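Local coordinates for protein uncharacterized CONSERVED DOMAIN PROTEIN (Vibrio cholerae, PDB 3LKV) that probably serves as the substrate-binding component of an ABC transporter, holding a phenylalanine molecule between its two lobes and binding zinc ions in the crystal, at residues Q64-N69 with S86-I91; S207-M212 with V231-I236; K105-L110 with K115-L120; D31-K36 with D252-I257. One frame throughout, in Å; residues are numbered along the deposited sequence.

Contact 1: residues Q64-N69 with S86-I91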
loop_
_atom_site.group_PDB
_atom_site.type_symbol
_atom_site.label_atom_id
_atom_site.label_comp_id
_atom_site.label_asym_id
_atom_site.label_seq_id
_atom_site.Cartn_x
_atom_site.Cartn_y
_atom_site.Cartn_z
ATOM N N GLN A 64 -12.864 14.029 11.106
ATOM C CA GLN A 64 -12.616 14.169 9.663
ATOM C C GLN A 64 -13.253 13.006 8.950
ATOM O O GLN A 64 -13.929 13.196 7.957
ATOM C CB GLN A 64 -11.118 14.098 9.389
ATOM C CG GLN A 64 -10.737 14.450 7.943
ATOM C CD GLN A 64 -9.320 15.054 7.914
ATOM O OE1 GLN A 64 -8.363 14.533 8.542
ATOM N NE2 GLN A 64 -9.190 16.183 7.230
ATOM N N PHE A 65 -13.033 11.794 9.480
ATOM C CA PHE A 65 -13.579 10.603 8.832
ATOM C C PHE A 65 -15.099 10.629 8.836
ATOM O O PHE A 65 -15.737 10.315 7.818
ATOM C CB PHE A 65 -13.130 9.303 9.516
ATOM C CG PHE A 65 -11.785 8.787 9.090
ATOM C CD1 PHE A 65 -11.167 9.188 7.927
ATOM C CD2 PHE A 65 -11.159 7.826 9.850
ATOM C CE1 PHE A 65 -9.895 8.679 7.563
ATOM C CE2 PHE A 65 -9.936 7.299 9.460
ATOM C CZ PHE A 65 -9.317 7.734 8.331
ATOM N N VAL A 66 -15.700 10.998 9.964
ATOM C CA VAL A 66 -17.163 11.059 9.984
ATOM C C VAL A 66 -17.714 12.044 8.937
ATOM O O VAL A 66 -18.719 11.798 8.368
ATOM C CB VAL A 66 -17.738 11.364 11.383
ATOM C CG1 VAL A 66 -19.240 11.780 11.255
ATOM C CG2 VAL A 66 -17.531 10.123 12.280
ATOM N N GLY A 67 -17.014 13.131 8.679
ATOM C CA GLY A 67 -17.471 14.089 7.697
ATOM C C GLY A 67 -17.319 13.642 6.239
ATOM O O GLY A 67 -17.809 14.309 5.399
ATOM N N GLU A 68 -16.589 12.556 5.963
ATOM C CA GLU A 68 -16.426 12.000 4.628
ATOM C C GLU A 68 -17.423 10.838 4.362
ATOM O O GLU A 68 -17.279 10.109 3.379
ATOM C CB GLU A 68 -14.978 11.483 4.483
ATOM C CG GLU A 68 -13.920 12.569 4.492
ATOM C CD GLU A 68 -12.472 12.038 4.625
ATOM O OE1 GLU A 68 -12.220 10.791 4.730
ATOM O OE2 GLU A 68 -11.568 12.894 4.633
ATOM N N ASN A 69 -18.408 10.649 5.231
ATOM C CA ASN A 69 -19.414 9.614 5.019
ATOM C C ASN A 69 -18.911 8.238 4.495
ATOM O O ASN A 69 -19.229 7.805 3.406
ATOM C CB ASN A 69 -20.496 10.198 4.134
ATOM C CG ASN A 69 -20.922 11.596 4.629
ATOM O OD1 ASN A 69 -21.298 11.769 5.793
ATOM N ND2 ASN A 69 -20.768 12.604 3.774
ATOM N N SER A 86 -17.531 8.486 19.981
ATOM C CA SER A 86 -17.928 9.851 20.306
ATOM C C SER A 86 -18.388 10.660 19.054
ATOM O O SER A 86 -19.340 11.453 19.092
ATOM C CB SER A 86 -16.793 10.503 21.096
ATOM O OG SER A 86 -17.062 11.879 21.120
ATOM N N ALA A 87 -17.754 10.392 17.907
ATOM C CA ALA A 87 -17.957 11.197 16.681
ATOM C C ALA A 87 -19.135 10.755 15.848
ATOM O O ALA A 87 -19.668 11.519 14.986
ATOM C CB ALA A 87 -16.668 11.168 15.830
ATOM N N THR A 88 -19.571 9.521 16.055
ATOM C CA THR A 88 -20.778 9.071 15.387
ATOM C C THR A 88 -21.571 8.029 16.162
ATOM O O THR A 88 -21.012 7.097 16.696
ATOM C CB THR A 88 -20.500 8.499 13.976
ATOM O OG1 THR A 88 -21.764 8.244 13.326
ATOM C CG2 THR A 88 -19.709 7.170 14.051
ATOM N N LYS A 89 -22.888 8.186 16.148
ATOM C CA LYS A 89 -23.814 7.214 16.737
ATOM C C LYS A 89 -24.563 6.348 15.714
ATOM O O LYS A 89 -25.419 5.558 16.112
ATOM C CB LYS A 89 -24.913 7.963 17.553
ATOM C CG LYS A 89 -24.415 8.986 18.568
ATOM C CD LYS A 89 -23.497 8.368 19.633
ATOM C CE LYS A 89 -22.667 9.496 20.336
ATOM N NZ LYS A 89 -21.707 8.914 21.292
ATOM N N THR A 90 -24.282 6.518 14.434
ATOM C CA THR A 90 -25.078 5.935 13.361
ATOM C C THR A 90 -24.245 5.260 12.272
ATOM O O THR A 90 -24.674 4.291 11.640
ATOM C CB THR A 90 -25.839 7.035 12.650
ATOM O OG1 THR A 90 -24.908 8.072 12.335
ATOM C CG2 THR A 90 -26.928 7.639 13.563
ATOM N N ILE A 91 -23.087 5.815 11.951
ATOM C CA ILE A 91 -22.188 5.122 11.011
ATOM C C ILE A 91 -21.664 3.886 11.711
ATOM O O ILE A 91 -21.183 3.950 12.826
ATOM C CB ILE A 91 -21.020 6.013 10.516
ATOM C CG1 ILE A 91 -21.590 7.336 9.928
ATOM C CG2 ILE A 91 -20.205 5.272 9.502
ATOM C CD1 ILE A 91 -20.478 8.251 9.398
#
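Thr-88 OG1 accepts the backbone N-H of Ile-91 over 3.1 Å, and the bond is nearly straight, with an angle of 163° at the hydrogen. This is an ST motif: a threonine just past the end of helix 78-87 ties down the turn that leads toward strand 93-98, and it sets both Thr-88 and Ile-91 against Val-66. The neighbouring helix 55-66 brings in Val-66, so the contact joins two successive helices of the alpha/beta lobe built on the parallel sheet, where their chains turn back to the strands.

Val-66 is the hub, and its beta-branched shape suits the place because both methyls lie against Ala-87 O, CG2 at 3.7 Å and CG1 at 3.8 Å, in van der Waals approaches to the carbonyl. With CG1 anti to the backbone N (chi1 165°), CG2 is left beside that N and goes on to the end of helix 78-87, 3.8 Å from Ala-87 CB and also 3.8 Å from Thr-88 CB. The small alanine methyl allows the two backbones to come close. CG1 goes on to Ile-91 CD1 at 4.2 Å. The flexible reach of isoleucine is used here: its chain is stretched out at chi2 (-179°), so the terminal methyl, not the branch, makes the touch.

Underneath, Leu-73 of strand 72-76 packs on Val-66, Thr-88 and Ile-91, closing the base of the small apolar cluster. Ile-91 CD1 also comes 4.1 Å from Val-66 O.

Contact 2: residues S207-M212 with V231-I236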
loop_
_atom_site.group_PDB
_atom_site.type_symbol
_atom_site.label_atom_id
_atom_site.label_comp_id
_atom_site.label_asym_id
_atom_site.label_seq_id
_atom_site.Cartn_x
_atom_site.Cartn_y
_atom_site.Cartn_z
ATOM N N SER A 207 4.758 0.959 21.854
ATOM C CA SER A 207 5.474 1.873 20.987
ATOM C C SER A 207 6.859 2.242 21.541
ATOM O O SER A 207 7.644 2.877 20.870
ATOM C CB SER A 207 4.612 3.122 20.763
ATOM O OG SER A 207 4.692 3.944 21.932
ATOM N N ALA A 208 7.163 1.842 22.765
ATOM C CA ALA A 208 8.427 2.124 23.395
ATOM C C ALA A 208 9.082 0.847 23.918
ATOM O O ALA A 208 9.888 0.909 24.823
ATOM C CB ALA A 208 8.211 3.108 24.546
ATOM N N ILE A 209 8.740 -0.299 23.355
ATOM C CA ILE A 209 9.182 -1.571 23.893
ATOM C C ILE A 209 10.722 -1.672 23.851
ATOM O O ILE A 209 11.335 -2.207 24.774
ATOM C CB ILE A 209 8.481 -2.756 23.155
ATOM C CG1 ILE A 209 8.748 -4.091 23.837
ATOM C CG2 ILE A 209 8.902 -2.844 21.665
ATOM C CD1 ILE A 209 8.067 -4.276 25.153
ATOM N N GLU A 210 11.354 -1.103 22.828
ATOM C CA GLU A 210 12.826 -1.125 22.744
ATOM C C GLU A 210 13.463 -0.434 23.949
ATOM O O GLU A 210 14.425 -0.936 24.503
ATOM C CB GLU A 210 13.347 -0.550 21.413
ATOM C CG GLU A 210 12.721 -1.271 20.180
ATOM C CD GLU A 210 13.623 -1.376 18.935
ATOM O OE1 GLU A 210 14.863 -1.567 19.086
ATOM O OE2 GLU A 210 13.069 -1.307 17.801
ATOM N N GLY A 211 12.912 0.712 24.338
ATOM C CA GLY A 211 13.397 1.433 25.498
ATOM C C GLY A 211 13.122 0.667 26.794
ATOM O O GLY A 211 13.952 0.663 27.720
HETATM N N MSE A 212 11.973 0.000 26.870
HETATM C CA MSE A 212 11.704 -0.820 28.038
HETATM C C MSE A 212 12.777 -1.909 28.159
HETATM O O MSE A 212 13.269 -2.188 29.235
HETATM C CB MSE A 212 10.321 -1.439 27.999
HETATM C CG MSE A 212 10.096 -2.526 29.011
HETATM SE SE MSE A 212 8.239 -3.170 29.048
HETATM C CE MSE A 212 7.485 -1.685 30.151
ATOM N N VAL A 231 8.544 -10.262 22.012
ATOM C CA VAL A 231 9.579 -11.298 22.069
ATOM C C VAL A 231 10.565 -11.025 20.946
ATOM O O VAL A 231 11.795 -11.125 21.134
ATOM C CB VAL A 231 8.995 -12.740 22.019
ATOM C CG1 VAL A 231 8.430 -13.066 20.649
ATOM C CG2 VAL A 231 10.045 -13.757 22.295
ATOM N N GLU A 232 10.031 -10.582 19.807
ATOM C CA GLU A 232 10.857 -10.178 18.669
ATOM C C GLU A 232 11.880 -9.109 19.088
ATOM O O GLU A 232 12.971 -9.071 18.524
ATOM C CB GLU A 232 9.996 -9.689 17.479
ATOM C CG GLU A 232 9.384 -10.844 16.637
ATOM C CD GLU A 232 8.116 -10.461 15.832
ATOM O OE1 GLU A 232 7.826 -9.256 15.626
ATOM O OE2 GLU A 232 7.405 -11.390 15.393
ATOM N N ARG A 233 11.574 -8.274 20.094
ATOM C CA ARG A 233 12.497 -7.195 20.468
ATOM C C ARG A 233 13.290 -7.498 21.706
ATOM O O ARG A 233 13.929 -6.595 22.226
ATOM C CB ARG A 233 11.726 -5.897 20.732
ATOM C CG ARG A 233 11.006 -5.341 19.530
ATOM C CD ARG A 233 11.970 -4.932 18.426
ATOM N NE ARG A 233 11.132 -4.527 17.306
ATOM C CZ ARG A 233 11.539 -4.230 16.068
ATOM N NH1 ARG A 233 10.621 -3.851 15.165
ATOM N NH2 ARG A 233 12.837 -4.301 15.728
ATOM N N GLY A 234 13.186 -8.711 22.241
ATOM C CA GLY A 234 14.009 -9.107 23.403
ATOM C C GLY A 234 13.348 -9.519 24.710
ATOM O O GLY A 234 14.036 -9.838 25.660
ATOM N N ALA A 235 12.024 -9.531 24.776
ATOM C CA ALA A 235 11.350 -10.233 25.859
ATOM C C ALA A 235 11.818 -11.698 25.816
ATOM O O ALA A 235 12.041 -12.249 24.753
ATOM C CB ALA A 235 9.824 -10.156 25.697
ATOM N N ILE A 236 11.949 -12.341 26.955
ATOM C CA ILE A 236 12.341 -13.761 26.943
ATOM C C ILE A 236 11.268 -14.745 26.453
ATOM O O ILE A 236 11.579 -15.797 25.897
ATOM C CB ILE A 236 12.873 -14.199 28.301
ATOM C CG1 ILE A 236 11.809 -14.142 29.384
ATOM C CG2 ILE A 236 14.060 -13.334 28.655
ATOM C CD1 ILE A 236 12.318 -14.699 30.719
#
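The guanidinium of Arg-233 has OE2 of Glu-210 over one face, 3.4 Å above the plane and offset toward the rim. The carboxylate and guanidinium planes are nearly parallel (15°) but overlap only partly. No N-H of the arginine is aimed at the acid: the long salt bridge from Glu-210 OE2 to Arg-233 NH2, 3.6 Å, rests on charge alone.

Arg-233 stands where helix 228-232 is ended by a Schellman motif. Gly-234 is its C-prime residue, at a positive phi (120°) that glycine adopts without hindrance, and Gly-234 N bonds to Val-231 O while Ala-235 N bonds to Tyr-230 O. The turn carries the chain on to strand 237-240 and presents Arg-233 to the first turn of helix 209-218, both in the lobe built on the mixed sheet.

A long, partly apolar side chain fits this half-covered edge. Bent at chi2 (-64°), Arg-233 keeps its methylenes against the helix while the charged end continues over Glu-210, whose CD lies 4.0 Å from Arg-233 CD. Deeper in, buried Ile-209 gives the stem of Arg-233 an apolar surface, its CG2 methyl resting 3.9 Å from Arg-233 CG.

Contact 3: residues K105-L110 with K115-L120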
loop_
_atom_site.group_PDB
_atom_site.type_symbol
_atom_site.label_atom_id
_atom_site.label_comp_id
_atom_site.label_asym_id
_atom_site.label_seq_id
_atom_site.Cartn_x
_atom_site.Cartn_y
_atom_site.Cartn_z
ATOM N N LYS A 105 -16.263 1.406 27.281
ATOM C CA LYS A 105 -17.516 2.113 26.932
ATOM C C LYS A 105 -17.823 2.177 25.455
ATOM O O LYS A 105 -18.504 3.066 24.976
ATOM C CB LYS A 105 -17.545 3.531 27.548
ATOM C CG LYS A 105 -17.445 3.474 29.112
ATOM C CD LYS A 105 -17.638 4.852 29.820
ATOM C CE LYS A 105 -17.628 4.686 31.404
ATOM N NZ LYS A 105 -17.482 5.978 32.212
ATOM N N LEU A 106 -17.342 1.206 24.726
ATOM C CA LEU A 106 -17.666 1.087 23.336
ATOM C C LEU A 106 -18.996 0.363 23.122
ATOM O O LEU A 106 -19.747 0.694 22.190
ATOM C CB LEU A 106 -16.567 0.284 22.665
ATOM C CG LEU A 106 -15.176 0.836 22.791
ATOM C CD1 LEU A 106 -14.250 -0.111 22.013
ATOM C CD2 LEU A 106 -15.147 2.308 22.290
ATOM N N VAL A 107 -19.248 -0.651 23.944
ATOM C CA VAL A 107 -20.500 -1.364 23.949
ATOM C C VAL A 107 -21.017 -1.569 25.390
ATOM O O VAL A 107 -20.236 -1.676 26.345
ATOM C CB VAL A 107 -20.367 -2.730 23.229
ATOM C CG1 VAL A 107 -19.923 -2.561 21.742
ATOM C CG2 VAL A 107 -19.457 -3.655 23.988
ATOM N N LYS A 108 -22.336 -1.658 25.554
ATOM C CA LYS A 108 -22.907 -1.956 26.873
ATOM C C LYS A 108 -22.606 -3.412 27.299
ATOM O O LYS A 108 -22.425 -3.721 28.472
ATOM C CB LYS A 108 -24.414 -1.696 26.827
ATOM C CG LYS A 108 -25.001 -1.572 28.251
ATOM C CD LYS A 108 -26.530 -1.499 28.320
ATOM C CE LYS A 108 -26.995 -2.049 29.677
ATOM N NZ LYS A 108 -28.354 -1.630 30.021
ATOM N N GLN A 109 -22.580 -4.317 26.336
ATOM C CA GLN A 109 -22.236 -5.721 26.599
ATOM C C GLN A 109 -21.808 -6.372 25.279
ATOM O O GLN A 109 -22.111 -5.884 24.203
ATOM C CB GLN A 109 -23.434 -6.498 27.218
ATOM C CG GLN A 109 -24.614 -6.819 26.255
ATOM C CD GLN A 109 -25.580 -5.643 26.082
ATOM O OE1 GLN A 109 -25.893 -4.948 27.025
ATOM N NE2 GLN A 109 -26.067 -5.446 24.880
ATOM N N LEU A 110 -21.142 -7.496 25.377
ATOM C CA LEU A 110 -20.638 -8.184 24.185
ATOM C C LEU A 110 -21.745 -8.861 23.339
ATOM O O LEU A 110 -21.668 -8.840 22.122
ATOM C CB LEU A 110 -19.588 -9.185 24.592
ATOM C CG LEU A 110 -18.411 -8.579 25.366
ATOM C CD1 LEU A 110 -17.503 -9.728 25.882
ATOM C CD2 LEU A 110 -17.655 -7.546 24.526
ATOM N N LYS A 115 -26.214 -1.097 19.312
ATOM C CA LYS A 115 -26.193 0.222 18.703
ATOM C C LYS A 115 -25.385 0.218 17.392
ATOM O O LYS A 115 -25.518 -0.730 16.613
ATOM C CB LYS A 115 -25.716 1.252 19.716
ATOM C CG LYS A 115 -26.620 1.332 20.937
ATOM C CD LYS A 115 -25.866 2.131 22.015
ATOM C CE LYS A 115 -26.735 3.188 22.669
ATOM N NZ LYS A 115 -27.245 2.713 23.989
ATOM N N ASN A 116 -24.612 1.273 17.109
ATOM C CA ASN A 116 -23.806 1.290 15.858
ATOM C C ASN A 116 -22.402 0.673 15.950
ATOM O O ASN A 116 -21.599 0.803 15.041
ATOM C CB ASN A 116 -23.714 2.716 15.306
ATOM C CG ASN A 116 -22.859 3.635 16.196
ATOM O OD1 ASN A 116 -22.996 3.659 17.414
ATOM N ND2 ASN A 116 -22.003 4.391 15.577
ATOM N N VAL A 117 -22.114 -0.014 17.040
ATOM C CA VAL A 117 -20.770 -0.477 17.354
ATOM C C VAL A 117 -20.710 -1.979 17.586
ATOM O O VAL A 117 -21.564 -2.548 18.270
ATOM C CB VAL A 117 -20.235 0.203 18.653
ATOM C CG1 VAL A 117 -18.699 -0.070 18.824
ATOM C CG2 VAL A 117 -20.508 1.708 18.638
ATOM N N THR A 118 -19.694 -2.607 17.006
ATOM C CA THR A 118 -19.406 -4.012 17.207
ATOM C C THR A 118 -17.957 -4.262 16.908
ATOM O O THR A 118 -17.254 -3.317 16.583
ATOM C CB THR A 118 -20.267 -4.949 16.333
ATOM O OG1 THR A 118 -20.087 -6.306 16.807
ATOM C CG2 THR A 118 -19.884 -4.854 14.912
ATOM N N GLY A 119 -17.512 -5.517 17.027
ATOM C CA GLY A 119 -16.139 -5.853 16.630
ATOM C C GLY A 119 -15.450 -6.956 17.407
ATOM O O GLY A 119 -16.075 -7.898 17.843
ATOM N N LEU A 120 -14.153 -6.830 17.569
ATOM C CA LEU A 120 -13.313 -7.912 18.076
ATOM C C LEU A 120 -12.436 -7.447 19.242
ATOM O O LEU A 120 -11.750 -6.413 19.172
ATOM C CB LEU A 120 -12.435 -8.440 16.966
ATOM C CG LEU A 120 -12.909 -9.623 16.121
ATOM C CD1 LEU A 120 -12.417 -9.686 14.632
ATOM C CD2 LEU A 120 -12.458 -10.906 16.856
#
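Val-117, at the start of strand 117-121, packs into the bend of the chain at Leu-106 and Val-107, and all three residues are buried. The closest part of this fit is against main chain: Val-117 CB stands 3.6 Å from Leu-106 O, and Val-117 CG1 is equally near that oxygen at 3.6 Å. These are van der Waals approaches of carbon to a carbonyl, and no hydrogen bond joins the two segments.

Side chain meets side chain through single methyls. Val-107 CG1 lies 4.0 Å from Val-117 CG1, the two valines crossing at a slant, and the same Val-107 methyl comes 3.8 Å from Val-117 O. Placing Val-117 CG1 anti to the backbone N (chi1 -168°) brings both of its methyls round the Leu-106 carbonyl, CG2 being 3.8 Å from the oxygen. Compact, branched valines suit a gap this narrow. Leu-106 takes part more loosely, its CB 4.4 Å from Val-117 CG1, because its longer side chain is spent on helix 78-87, where it packs on Ala-81, Gln-82 and Val-85.

The solvent side is different in kind. Lys-108 and Lys-115 are exposed, and neither side chain comes within van der Waals contact of the opposite segment; such long charged chains belong at this open rim. Beneath the core, Phe-95 of strand 93-98 touches Leu-106, Val-107 and Val-117. The contact thus packs the irregular connection between two adjacent parallel strands, 93-98 and 117-121, onto the sheet, within a parallel alpha/beta lobe of the type I periplasmic binding protein kind.

Contact 4: residues D31-K36 with D252-I257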
loop_
_atom_site.group_PDB
_atom_site.type_symbol
_atom_site.label_atom_id
_atom_site.label_comp_id
_atom_site.label_asym_id
_atom_site.label_seq_id
_atom_site.Cartn_x
_atom_site.Cartn_y
_atom_site.Cartn_z
ATOM N N ASP A 31 -6.301 -7.790 3.676
ATOM C CA ASP A 31 -6.252 -9.083 2.959
ATOM C C ASP A 31 -7.569 -9.834 3.111
ATOM O O ASP A 31 -8.059 -10.442 2.169
ATOM C CB ASP A 31 -5.103 -9.958 3.463
ATOM C CG ASP A 31 -3.704 -9.311 3.255
ATOM O OD1 ASP A 31 -3.602 -8.303 2.520
ATOM O OD2 ASP A 31 -2.718 -9.835 3.838
ATOM N N GLY A 32 -8.178 -9.750 4.288
ATOM C CA GLY A 32 -9.460 -10.406 4.491
ATOM C C GLY A 32 -10.549 -9.765 3.636
ATOM O O GLY A 32 -11.415 -10.466 3.096
ATOM N N LEU A 33 -10.508 -8.441 3.496
ATOM C CA LEU A 33 -11.493 -7.753 2.618
ATOM C C LEU A 33 -11.295 -8.193 1.158
ATOM O O LEU A 33 -12.247 -8.526 0.473
ATOM C CB LEU A 33 -11.379 -6.246 2.737
ATOM C CG LEU A 33 -12.011 -5.681 4.009
ATOM C CD1 LEU A 33 -11.686 -4.236 4.134
ATOM C CD2 LEU A 33 -13.540 -5.926 3.955
ATOM N N LYS A 34 -10.050 -8.303 0.732
ATOM C CA LYS A 34 -9.767 -8.827 -0.600
ATOM C C LYS A 34 -10.376 -10.215 -0.803
ATOM O O LYS A 34 -11.054 -10.429 -1.782
ATOM C CB LYS A 34 -8.256 -8.922 -0.820
ATOM C CG LYS A 34 -7.847 -9.263 -2.279
ATOM C CD LYS A 34 -6.371 -8.804 -2.491
ATOM C CE LYS A 34 -5.964 -8.691 -3.961
ATOM N NZ LYS A 34 -6.162 -9.989 -4.658
ATOM N N ALA A 35 -10.139 -11.135 0.123
ATOM C CA ALA A 35 -10.720 -12.473 0.012
ATOM C C ALA A 35 -12.259 -12.416 -0.005
ATOM O O ALA A 35 -12.890 -13.261 -0.589
ATOM C CB ALA A 35 -10.171 -13.429 1.141
ATOM N N LYS A 36 -12.875 -11.391 0.580
ATOM C CA LYS A 36 -14.346 -11.236 0.505
ATOM C C LYS A 36 -14.823 -10.521 -0.764
ATOM O O LYS A 36 -15.994 -10.197 -0.858
ATOM C CB LYS A 36 -14.877 -10.433 1.712
ATOM C CG LYS A 36 -14.678 -11.058 3.116
ATOM C CD LYS A 36 -15.577 -12.253 3.259
ATOM C CE LYS A 36 -15.673 -12.723 4.679
ATOM N NZ LYS A 36 -16.940 -13.492 4.805
ATOM N N ASP A 252 -14.665 -10.040 8.184
ATOM C CA ASP A 252 -15.976 -10.643 8.254
ATOM C C ASP A 252 -17.022 -9.684 8.760
ATOM O O ASP A 252 -18.095 -9.649 8.211
ATOM C CB ASP A 252 -16.037 -11.863 9.198
ATOM C CG ASP A 252 -15.207 -13.040 8.724
ATOM O OD1 ASP A 252 -14.721 -13.052 7.557
ATOM O OD2 ASP A 252 -15.045 -13.987 9.547
ATOM N N TYR A 253 -16.738 -8.938 9.822
ATOM C CA TYR A 253 -17.692 -7.965 10.334
ATOM C C TYR A 253 -17.934 -6.838 9.305
ATOM O O TYR A 253 -19.073 -6.453 8.955
ATOM C CB TYR A 253 -17.157 -7.342 11.665
ATOM C CG TYR A 253 -17.260 -8.215 12.911
ATOM C CD1 TYR A 253 -18.298 -8.027 13.835
ATOM C CD2 TYR A 253 -16.317 -9.186 13.187
ATOM C CE1 TYR A 253 -18.442 -8.812 14.952
ATOM C CE2 TYR A 253 -16.455 -10.032 14.359
ATOM C CZ TYR A 253 -17.517 -9.820 15.225
ATOM O OH TYR A 253 -17.663 -10.568 16.378
ATOM N N VAL A 254 -16.846 -6.270 8.815
ATOM C CA VAL A 254 -16.968 -5.201 7.826
ATOM C C VAL A 254 -17.787 -5.677 6.596
ATOM O O VAL A 254 -18.710 -5.008 6.179
ATOM C CB VAL A 254 -15.598 -4.692 7.411
ATOM C CG1 VAL A 254 -15.736 -3.722 6.260
ATOM C CG2 VAL A 254 -14.881 -4.036 8.601
ATOM N N ALA A 255 -17.499 -6.855 6.057
ATOM C CA ALA A 255 -18.258 -7.321 4.884
ATOM C C ALA A 255 -19.728 -7.529 5.232
ATOM O O ALA A 255 -20.605 -7.170 4.438
ATOM C CB ALA A 255 -17.672 -8.575 4.227
ATOM N N ALA A 256 -20.007 -8.080 6.418
ATOM C CA ALA A 256 -21.398 -8.348 6.782
ATOM C C ALA A 256 -22.124 -7.010 6.870
ATOM O O ALA A 256 -23.241 -6.872 6.399
ATOM C CB ALA A 256 -21.482 -9.153 8.114
ATOM N N ILE A 257 -21.469 -5.990 7.387
ATOM C CA ILE A 257 -22.144 -4.695 7.523
ATOM C C ILE A 257 -22.402 -4.083 6.151
ATOM O O ILE A 257 -23.467 -3.518 5.871
ATOM C CB ILE A 257 -21.327 -3.744 8.435
ATOM C CG1 ILE A 257 -21.401 -4.289 9.864
ATOM C CG2 ILE A 257 -21.815 -2.279 8.355
ATOM C CD1 ILE A 257 -20.455 -3.687 10.896
HETATM O O HOH W 1 -18.679 -11.621 6.426
#
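The backbones approach most closely where Lys-36, just past the end of helix 20-35, comes alongside helix 243-258, its CA 7.1 Å from that of Ala-255. The small methyl of Ala-255 suits this spot, since the aliphatic stem of Lys-36 lies against it, with Lys-36 CG 4.0 Å from Ala-255 CB.

A bend at chi2 (-70°) then swings the remainder of the lysine along the second helix toward Asp-252, one turn back. Lys-36 NZ and Asp-252 OD1 form a salt bridge of 3.6 Å between side chains crossing at about a right angle; it is an attraction of charges, with no hydrogen bond between the segments. A water makes a second connection between the same two residues: it accepts from Lys-36 NZ at 3.0 Å and donates to Asp-252 O at 2.7 Å. That carbonyl also accepts the helical N-H of Ala-256, so it is gripped twice. Lysine and aspartate fit this exposed margin, where the two opposite charges face each other and the lysine also holds a water.

Toward the interior the contact becomes purely apolar. Leu-33 CD2 meets Val-254 CG1 at 3.9 Å, the side chains crossing nearly at right angles; the longer leucine spans the gap between the helices. Val-254 also packs on Val-74 and Val-94, fixing helix 243-258 to the parallel sheet.

Two helices over 200 residues apart are neighbours because the chain, having built most of the second lobe, comes back to add a helix and a strand to the first, then crosses again, the repeated crossing characteristic of type I periplasmic binding proteins.

Overall arrangement
Contacts 1, 3 and 4 belong to the lobe built on the parallel sheet, whereas contact 2 lies in the other lobe, its centre 31 to 35 Å from theirs. Contacts 1 and 3 are joined by Asn-116, whose ND2 lies 2.9 Å from Ile-91 O and also bonds to Thr-88 O. Tyr-253 and Ile-257 bring helix 243-258 of contact 4 against Thr-118 of contact 3. The bound phenylalanine lies about 8 Å from the side chain of Leu-106 and about 9 Å from that of Ile-209, so contacts 3 and 2 approach it from different lobes. The side chains of Ile-91, Leu-33 and Val-107, in contacts 1, 4 and 3, lie about 14, 13 and 12 Å from bound zinc ions.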